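Local coordinates for chinitase A (Streptomyces coelicolor, PDB 3EBV), which probably hydrolyses internal linkages of chitin, this chain being the glycoside hydrolase family 18 catalytic domain of a longer, multidomain enzyme, at residues G123-P126 with T127-T130; T270-T273 with N274-A277; S90-S93 with S94-T98; V61-F64 with K65-R69. All coordinates share one frame; numbering follows the deposited sequence. Where two conformers were deposited one is given.

Contact 1. Residues G123-P126 with T127-T130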
loop_
_atom_site.group_PDB
_atom_site.type_symbol
_atom_site.label_atom_id
_atom_site.label_comp_id
_atom_site.label_asym_id
_atom_site.label_seq_id
_atom_site.Cartn_x
_atom_site.Cartn_y
_atom_site.Cartn_z
ATOM N N GLY A 123 -3.601 13.837 7.054
ATOM C CA GLY A 123 -2.586 14.842 6.709
ATOM C C GLY A 123 -1.211 14.197 6.565
ATOM O O GLY A 123 -0.901 13.181 7.221
ATOM N N LEU A 124 -0.376 14.793 5.718
ATOM C CA LEU A 124 0.995 14.316 5.530
ATOM C C LEU A 124 1.878 15.560 5.338
ATOM O O LEU A 124 1.718 16.304 4.365
ATOM C CB LEU A 124 1.059 13.370 4.331
ATOM C CG LEU A 124 2.251 12.424 4.141
ATOM C CD1 LEU A 124 3.547 13.210 3.924
ATOM C CD2 LEU A 124 2.338 11.342 5.233
ATOM N N ASN A 125 2.811 15.763 6.269
ATOM C CA ASN A 125 3.684 16.953 6.221
ATOM C C ASN A 125 5.046 16.491 5.677
ATOM O O ASN A 125 5.749 15.702 6.343
ATOM C CB ASN A 125 3.844 17.492 7.654
ATOM C CG ASN A 125 4.689 18.738 7.709
ATOM O OD1 ASN A 125 5.776 18.765 7.123
ATOM N ND2 ASN A 125 4.184 19.779 8.348
ATOM N N PRO A 126 5.407 16.904 4.442
ATOM C CA PRO A 126 6.639 16.359 3.856
ATOM C C PRO A 126 7.923 16.777 4.586
ATOM O O PRO A 126 8.906 16.025 4.562
ATOM C CB PRO A 126 6.654 16.904 2.413
ATOM C CG PRO A 126 5.647 17.984 2.407
ATOM C CD PRO A 126 4.659 17.776 3.529
ATOM N N THR A 127 7.888 17.941 5.247
ATOM C CA THR A 127 9.096 18.377 5.962
ATOM C C THR A 127 9.374 17.344 7.053
ATOM O O THR A 127 10.526 16.891 7.181
ATOM C CB THR A 127 8.910 19.786 6.529
ATOM O OG1 THR A 127 8.839 20.733 5.461
ATOM C CG2 THR A 127 10.091 20.178 7.460
ATOM N N TYR A 128 8.355 16.951 7.828
ATOM C CA TYR A 128 8.615 16.114 9.027
ATOM C C TYR A 128 8.527 14.615 8.738
ATOM O O TYR A 128 9.257 13.820 9.317
ATOM C CB TYR A 128 7.808 16.586 10.263
ATOM C CG TYR A 128 8.255 17.997 10.552
ATOM C CD1 TYR A 128 9.511 18.205 11.108
ATOM C CD2 TYR A 128 7.515 19.101 10.144
ATOM C CE1 TYR A 128 9.976 19.487 11.300
ATOM C CE2 TYR A 128 7.994 20.419 10.331
ATOM C CZ TYR A 128 9.254 20.565 10.906
ATOM O OH TYR A 128 9.802 21.820 11.077
HETATM N N MSE A 129 7.686 14.237 7.767
HETATM C CA MSE A 129 7.688 12.827 7.412
HETATM C C MSE A 129 8.994 12.402 6.707
HETATM O O MSE A 129 9.486 11.271 6.865
HETATM C CB MSE A 129 6.484 12.472 6.510
HETATM C CG MSE A 129 6.382 10.955 6.173
HETATM SE SE MSE A 129 6.363 9.736 7.766
HETATM C CE MSE A 129 4.479 9.983 8.320
ATOM N N THR A 130 9.604 13.309 5.911
ATOM C CA THR A 130 10.891 12.974 5.292
ATOM C C THR A 130 11.946 12.778 6.407
ATOM O O THR A 130 12.673 11.793 6.390
ATOM C CB THR A 130 11.350 14.084 4.289
ATOM O OG1 THR A 130 10.362 14.184 3.225
ATOM C CG2 THR A 130 12.717 13.750 3.700
#

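Contact 2. Residues T270-T273 with N274-A277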
loop_
_atom_site.group_PDB
_atom_site.type_symbol
_atom_site.label_atom_id
_atom_site.label_comp_id
_atom_site.label_asym_id
_atom_site.label_seq_id
_atom_site.Cartn_x
_atom_site.Cartn_y
_atom_site.Cartn_z
ATOM N N THR A 270 -4.248 -4.491 -2.970
ATOM C CA THR A 270 -5.683 -4.465 -2.640
ATOM C C THR A 270 -5.981 -4.307 -1.144
ATOM O O THR A 270 -5.260 -4.848 -0.265
ATOM C CB THR A 270 -6.424 -5.699 -3.199
ATOM O OG1 THR A 270 -7.843 -5.484 -3.147
ATOM C CG2 THR A 270 -6.078 -6.950 -2.424
ATOM N N TRP A 271 -7.061 -3.547 -0.915
ATOM C CA TRP A 271 -7.734 -3.522 0.389
ATOM C C TRP A 271 -8.946 -4.436 0.217
ATOM O O TRP A 271 -9.843 -4.090 -0.575
ATOM C CB TRP A 271 -8.199 -2.103 0.681
ATOM C CG TRP A 271 -8.980 -2.075 1.977
ATOM C CD1 TRP A 271 -10.347 -2.110 2.096
ATOM C CD2 TRP A 271 -8.440 -2.060 3.300
ATOM N NE1 TRP A 271 -10.694 -2.120 3.449
ATOM C CE2 TRP A 271 -9.541 -2.070 4.196
ATOM C CE3 TRP A 271 -7.134 -2.019 3.809
ATOM C CZ2 TRP A 271 -9.364 -2.062 5.598
ATOM C CZ3 TRP A 271 -6.952 -2.011 5.181
ATOM C CH2 TRP A 271 -8.070 -2.021 6.062
ATOM N N SER A 272 -9.020 -5.603 0.888
ATOM C CA SER A 272 -8.048 -6.179 1.818
ATOM C C SER A 272 -8.012 -7.690 1.536
ATOM O O SER A 272 -8.879 -8.220 0.838
ATOM C CB SER A 272 -8.499 -5.981 3.285
ATOM O OG SER A 272 -9.767 -6.633 3.465
ATOM N N THR A 273 -7.053 -8.399 2.115
ATOM C CA THR A 273 -7.015 -9.869 1.973
ATOM C C THR A 273 -8.330 -10.472 2.524
ATOM O O THR A 273 -8.839 -11.457 1.976
ATOM C CB THR A 273 -5.772 -10.486 2.652
ATOM O OG1 THR A 273 -5.840 -10.289 4.064
ATOM C CG2 THR A 273 -4.484 -9.792 2.155
ATOM N N ASN A 274 -8.874 -9.844 3.551
ATOM C CA ASN A 274 -10.109 -10.383 4.201
ATOM C C ASN A 274 -11.287 -10.263 3.274
ATOM O O ASN A 274 -12.082 -11.226 3.116
ATOM C CB ASN A 274 -10.349 -9.629 5.515
ATOM C CG ASN A 274 -9.132 -9.655 6.412
ATOM O OD1 ASN A 274 -8.183 -8.851 6.251
ATOM N ND2 ASN A 274 -9.131 -10.578 7.387
ATOM N N TRP A 275 -11.441 -9.094 2.633
ATOM C CA TRP A 275 -12.526 -8.954 1.676
ATOM C C TRP A 275 -12.276 -9.838 0.443
ATOM O O TRP A 275 -13.228 -10.398 -0.119
ATOM C CB TRP A 275 -12.715 -7.497 1.262
ATOM C CG TRP A 275 -13.303 -6.621 2.314
ATOM C CD1 TRP A 275 -12.750 -5.497 2.841
ATOM C CD2 TRP A 275 -14.569 -6.789 2.964
ATOM N NE1 TRP A 275 -13.594 -4.923 3.771
ATOM C CE2 TRP A 275 -14.716 -5.711 3.878
ATOM C CE3 TRP A 275 -15.615 -7.729 2.838
ATOM C CZ2 TRP A 275 -15.862 -5.552 4.708
ATOM C CZ3 TRP A 275 -16.751 -7.586 3.686
ATOM C CH2 TRP A 275 -16.863 -6.491 4.587
ATOM N N ASP A 276 -11.009 -10.019 0.051
ATOM C CA ASP A 276 -10.703 -10.934 -1.076
ATOM C C ASP A 276 -11.233 -12.359 -0.747
ATOM O O ASP A 276 -11.884 -12.996 -1.581
ATOM C CB ASP A 276 -9.169 -10.891 -1.294
ATOM C CG ASP A 276 -8.632 -11.738 -2.471
ATOM O OD1 ASP A 276 -9.289 -11.830 -3.537
ATOM O OD2 ASP A 276 -7.494 -12.253 -2.251
ATOM N N ALA A 277 -10.998 -12.789 0.490
ATOM C CA ALA A 277 -11.418 -14.146 0.951
ATOM C C ALA A 277 -12.941 -14.255 0.966
ATOM O O ALA A 277 -13.489 -15.296 0.535
ATOM C CB ALA A 277 -10.861 -14.420 2.324
HETATM O O HOH W 1 -13.320 -2.152 4.653
#

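Contact 3. Residues S90-S93 with S94-T98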
loop_
_atom_site.group_PDB
_atom_site.type_symbol
_atom_site.label_atom_id
_atom_site.label_comp_id
_atom_site.label_asym_id
_atom_site.label_seq_id
_atom_site.Cartn_x
_atom_site.Cartn_y
_atom_site.Cartn_z
ATOM N N SER A 90 0.115 11.878 13.901
ATOM C CA SER A 90 0.601 13.149 13.287
ATOM C C SER A 90 2.115 13.221 13.366
ATOM O O SER A 90 2.703 12.972 14.423
ATOM C CB SER A 90 0.009 14.394 13.958
ATOM O OG SER A 90 -1.400 14.457 13.726
ATOM N N VAL A 91 2.749 13.558 12.239
ATOM C CA VAL A 91 4.216 13.696 12.179
ATOM C C VAL A 91 4.460 15.089 11.586
ATOM O O VAL A 91 4.466 15.280 10.352
ATOM C CB VAL A 91 4.880 12.558 11.374
ATOM C CG1 VAL A 91 6.404 12.737 11.310
ATOM C CG2 VAL A 91 4.563 11.194 12.012
ATOM N N ASN A 92 4.570 16.075 12.473
ATOM C CA ASN A 92 4.574 17.470 12.057
ATOM C C ASN A 92 5.541 18.321 12.903
ATOM O O ASN A 92 5.364 19.526 13.040
ATOM C CB ASN A 92 3.162 18.028 12.120
ATOM C CG ASN A 92 2.541 17.889 13.496
ATOM O OD1 ASN A 92 3.223 17.576 14.479
ATOM N ND2 ASN A 92 1.219 18.110 13.570
ATOM N N SER A 93 6.574 17.681 13.442
ATOM C CA SER A 93 7.599 18.396 14.228
ATOM C C SER A 93 8.814 17.482 14.276
ATOM O O SER A 93 8.739 16.299 13.930
ATOM C CB SER A 93 7.108 18.640 15.649
ATOM O OG SER A 93 6.892 17.399 16.283
ATOM N N SER A 94 9.966 18.001 14.738
ATOM C CA SER A 94 11.104 17.162 14.919
ATOM C C SER A 94 10.864 16.073 15.983
ATOM O O SER A 94 11.213 14.921 15.791
ATOM C CB SER A 94 12.313 18.027 15.310
ATOM O OG SER A 94 13.445 17.225 15.407
ATOM N N ALA A 95 10.277 16.488 17.096
ATOM C CA ALA A 95 10.007 15.535 18.172
ATOM C C ALA A 95 9.083 14.383 17.714
ATOM O O ALA A 95 9.382 13.206 17.978
ATOM C CB ALA A 95 9.415 16.253 19.378
ATOM N N SER A 96 8.012 14.726 16.990
ATOM C CA SER A 96 7.078 13.690 16.513
ATOM C C SER A 96 7.724 12.831 15.414
ATOM O O SER A 96 7.497 11.610 15.330
ATOM C CB SER A 96 5.735 14.283 16.095
ATOM O OG SER A 96 5.842 15.221 14.989
ATOM N N ALA A 97 8.568 13.437 14.565
ATOM C CA ALA A 97 9.367 12.632 13.629
ATOM C C ALA A 97 10.293 11.576 14.319
ATOM O O ALA A 97 10.395 10.410 13.893
ATOM C CB ALA A 97 10.190 13.564 12.697
ATOM N N THR A 98 10.992 12.012 15.382
ATOM C CA THR A 98 11.824 11.103 16.167
ATOM C C THR A 98 10.984 10.036 16.895
ATOM O O THR A 98 11.365 8.877 16.890
ATOM C CB THR A 98 12.669 11.912 17.181
ATOM O OG1 THR A 98 13.562 12.722 16.426
ATOM C CG2 THR A 98 13.448 11.004 18.138
#

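Contact 4. Residues V61-F64 with K65-R69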
loop_
_atom_site.group_PDB
_atom_site.type_symbol
_atom_site.label_atom_id
_atom_site.label_comp_id
_atom_site.label_asym_id
_atom_site.label_seq_id
_atom_site.Cartn_x
_atom_site.Cartn_y
_atom_site.Cartn_z
ATOM N N VAL A 61 -0.355 -13.800 20.116
ATOM C CA VAL A 61 0.872 -13.100 19.693
ATOM C C VAL A 61 1.930 -14.092 19.210
ATOM O O VAL A 61 2.562 -13.894 18.165
ATOM C CB VAL A 61 1.427 -12.158 20.806
ATOM C CG1 VAL A 61 2.817 -11.632 20.457
ATOM C CG2 VAL A 61 0.466 -10.997 21.039
ATOM N N ASP A 62 2.131 -15.178 19.963
ATOM C CA ASP A 62 3.106 -16.177 19.549
ATOM C C ASP A 62 2.813 -16.785 18.169
ATOM O O ASP A 62 3.724 -16.982 17.367
ATOM C CB ASP A 62 3.241 -17.273 20.619
ATOM C CG ASP A 62 4.123 -16.847 21.801
ATOM O OD1 ASP A 62 4.715 -15.734 21.801
ATOM O OD2 ASP A 62 4.224 -17.657 22.745
ATOM N N GLN A 63 1.542 -17.100 17.912
ATOM C CA GLN A 63 1.157 -17.681 16.631
ATOM C C GLN A 63 1.309 -16.648 15.492
ATOM O O GLN A 63 1.787 -16.997 14.418
ATOM C CB GLN A 63 -0.260 -18.245 16.664
ATOM C CG GLN A 63 -0.601 -19.046 15.434
ATOM C CD GLN A 63 0.318 -20.258 15.238
ATOM O OE1 GLN A 63 1.106 -20.329 14.280
ATOM N NE2 GLN A 63 0.208 -21.227 16.153
ATOM N N PHE A 64 0.923 -15.414 15.775
ATOM C CA PHE A 64 1.107 -14.293 14.800
ATOM C C PHE A 64 2.595 -14.150 14.434
ATOM O O PHE A 64 2.978 -14.168 13.235
ATOM C CB PHE A 64 0.553 -13.014 15.413
ATOM C CG PHE A 64 0.821 -11.779 14.592
ATOM C CD1 PHE A 64 0.048 -11.527 13.449
ATOM C CD2 PHE A 64 1.824 -10.894 14.943
ATOM C CE1 PHE A 64 0.271 -10.377 12.673
ATOM C CE2 PHE A 64 2.074 -9.756 14.180
ATOM C CZ PHE A 64 1.272 -9.491 13.039
ATOM N N LYS A 65 3.450 -14.081 15.454
ATOM C CA LYS A 65 4.885 -13.998 15.198
ATOM C C LYS A 65 5.410 -15.168 14.379
ATOM O O LYS A 65 6.254 -14.988 13.496
ATOM C CB LYS A 65 5.690 -13.844 16.502
ATOM C CG LYS A 65 5.495 -12.539 17.205
ATOM C CD LYS A 65 6.423 -12.475 18.415
ATOM C CE LYS A 65 6.212 -11.213 19.218
ATOM N NZ LYS A 65 7.022 -11.239 20.500
ATOM N N ALA A 66 4.921 -16.380 14.687
ATOM C CA ALA A 66 5.326 -17.571 13.961
ATOM C C ALA A 66 4.874 -17.551 12.495
ATOM O O ALA A 66 5.611 -17.947 11.591
ATOM C CB ALA A 66 4.785 -18.847 14.678
ATOM N N ASP A 67 3.637 -17.079 12.299
ATOM C CA ASP A 67 3.047 -16.949 10.975
ATOM C C ASP A 67 3.840 -15.924 10.135
ATOM O O ASP A 67 4.108 -16.177 8.960
ATOM C CB ASP A 67 1.607 -16.475 11.099
ATOM C CG ASP A 67 0.642 -17.575 11.594
ATOM O OD1 ASP A 67 1.078 -18.744 11.751
ATOM O OD2 ASP A 67 -0.541 -17.240 11.802
ATOM N N VAL A 68 4.209 -14.800 10.757
ATOM C CA VAL A 68 5.073 -13.819 10.078
ATOM C C VAL A 68 6.402 -14.457 9.624
ATOM O O VAL A 68 6.804 -14.316 8.463
ATOM C CB VAL A 68 5.271 -12.568 10.931
ATOM C CG1 VAL A 68 6.353 -11.653 10.321
ATOM C CG2 VAL A 68 3.941 -11.798 11.105
ATOM N N ARG A 69 7.055 -15.185 10.534
ATOM C CA ARG A 69 8.318 -15.850 10.207
ATOM C C ARG A 69 8.148 -16.840 9.066
ATOM O O ARG A 69 8.998 -16.915 8.165
ATOM C CB ARG A 69 8.906 -16.573 11.435
ATOM C CG ARG A 69 9.249 -15.662 12.572
ATOM C CD ARG A 69 10.059 -16.398 13.678
ATOM N NE ARG A 69 9.594 -17.770 13.922
ATOM C CZ ARG A 69 8.772 -18.158 14.908
ATOM N NH1 ARG A 69 8.437 -19.444 14.994
ATOM N NH2 ARG A 69 8.288 -17.287 15.799
HETATM O O HOH W 2 6.512 -17.451 17.916
#

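Contact 1. Residues G123-P126 with T127-T130
Asn125 sits at the N-cap of helix 126-140 and reaches forward to the first turn, meeting Thr127 and Tyr128. Its CB lies against the carbonyl O of Val91, in the loop before helix 94-111. Asn125 CG, anti to the backbone N (chi1 -178°), lies 3.7 Å from Tyr128 CD2; the amide and the phenol ring run side by side with their planes 56° apart. Asn125 OD1 accepts from Tyr128 N at 3.2 Å, the donor lying well above the carbonyl plane, and takes a second, weak bond from Thr127 N at 2.9 Å. ND2 ends at the edge of the Tyr128 ring, in its plane. An asparagine is short enough to turn its carbonyl onto first-turn N-H groups that lack a full helical partner. Pro126, with no N-H to lose, suits the first helical position. Its O is gripped twice by Thr130, from the backbone N and, at 2.7 Å, from OG1, which is also bonded to Asn168. On the inner side, Leu124 CD1 touches Met129 CB at 4.0 Å, and Leu124 CD2 meets CG and CE of this bent selenomethionine; the two chains cross at about a right angle against helix 161-168 and strand 115-120. The whole is an Asn N-cap closing the beta-alpha loop after strand 115-120, the strand that in family 18 barrels bears the DxDxE signature.

Contact 2. Residues T270-T273 with N274-A277
Ser272 caps helix 273-278 through Trp275 N, an N-cap placed just beyond strand 267-271 of the TIM barrel. A cis peptide joins Trp271 to Ser272, as is known for the tryptophan at the end of the last barrel strand in many family 18 chitinases. The tight half is polar and largely buried. With chi1 at 60°, Ser272 OG lies between its own N and carbonyl carbon and accepts from Trp275 N at 3.1 Å in a nearly straight bond (169°); the small hydroxyl is also bonded to Gln12 OE1. Ser272 O takes Asp276 N at 2.9 Å, and Thr273 O takes Ala277 N, continuing the helix. The polar side chains here are also bonded outside the segments: Thr273 OG1 to Gln21, Asn274 to Thr19 O and Gln12 N, and Asp276 OD2 to both Ser284 and Tyr30. The other half, where both indoles are partly exposed, is looser. The Trp271 and Trp275 five-membered rings form an oblique pair, 5.7 Å apart between centroids with their planes at 56°. Ser272 CB lies 3.9 Å above the centre of one face of the Trp271 ring; by analogy with relatives, this indole probably helps form the floor of the sugar-binding cleft. A single water links the two tryptophans, accepting from Trp271 NE1 and Trp275 NE1 at 2.9 Å each.

Contact 3. Residues S90-S93 with S94-T98
The chain doubles back at Ser93, the N-cap of helix 94-111, which brings Val91 CA to 5.2 Å from Ser96 CA and lets Ser93 O accept from Ala97 N at 2.9 Å. Ser96 fills the inside of this turn. Its chi1 of 62° swings OG back toward the loop, where Ser96 OG accepts from Asn92 N at 2.9 Å and shares a 2.7 Å hydrogen bond with Ser93 OG. Two bonds therefore hold a hydroxyl on a buried residue, one fixing the backbone of the loop and the other the side chain of Ser93. Serine suits both ends of the hydroxyl pair, since its short side chain keeps each hydroxyl close to the backbone, where the two can meet and Ser96 OG can also take the loop N-H. Beside this polar knot is a small apolar patch: Val91 CG1 lies 3.8 Å from Ala97 CA and 4.1 Å from Ala97 CB, the short alanine allowing the valine to come close to the helix backbone. Farther out, Ser94 OG bonds to Gln131 NE2 of helix 126-140. Val91 and Ala97 both pack on Ala132 of that helix, so the loop after strand 77-84 and the first turn of helix 94-111 lie together against the next helix of the barrel.

Contact 4. Residues V61-F64 with K65-R69
Val61 and Lys65 begin a run of regular alpha-helical backbone bonds at the start of helix 61-73. Lys65 N gives to Val61 O at 2.9 Å, nearly straight at 173°, and Ala66 N, Asp67 N and Val68 N follow with bonds to the carbonyls of Asp62, Gln63 and Phe64. The apolar contacts lie one turn apart. Val68 CG2 sits over one face of the Phe64 ring, 4.1 Å from its centroid and 15° off the normal, a CH-pi contact offset toward the CZ side. The first torsion of Phe64 (chi1 173°) sets the ring beside its own carbonyl carbon, on the side from which Val68 approaches, and the flat ring offers a broad surface to the branched valine. Val61 CG1 touches Lys65 CE at 3.6 Å as the two side chains run the same way; the long methylene chain of the lysine, extended beyond CG, covers the valine while carrying its ammonium onward to a salt bridge with Glu110. Among the polar groups, Asp67 turns one carboxylate oxygen, OD2, to Tyr59 OH, just before the helix. A water between Asp62 O and Arg69 NH2 could join the two, but Arg69 was modelled in two conformers, so this bridge is doubtful. Toward the rest of the barrel, Phe64 is buried against Ile23 and Leu51 from loops, while Val61, Phe64 and Lys65 all touch Tyr111 at the end of helix 94-111, the neighbouring helix that also supplies Glu110.

Contacts 1, 2 and 3 are helix starts: a side-chain cap closes contacts 1 and 2, while the Ser93-Ser96 hydroxyl pair and the Asn92 N-H hold contact 3. Contact 4 is the opening two turns of a helix, held by backbone bonds and apolar packing. Contacts 1 and 3 are neighbours, their centres about 9 Å apart, and touch where the Tyr128 ring lies on the backbone of Asn92 and Ser93. Contact 1 alone is a surface contact; the others are partly buried. Contact 2, across the chain's centre from contacts 1 and 3, has many polar partners, among them Gln12, Gln21 and Ser284. Contacts 3 and 4 share helix 94-111, at its beginning and beside its end.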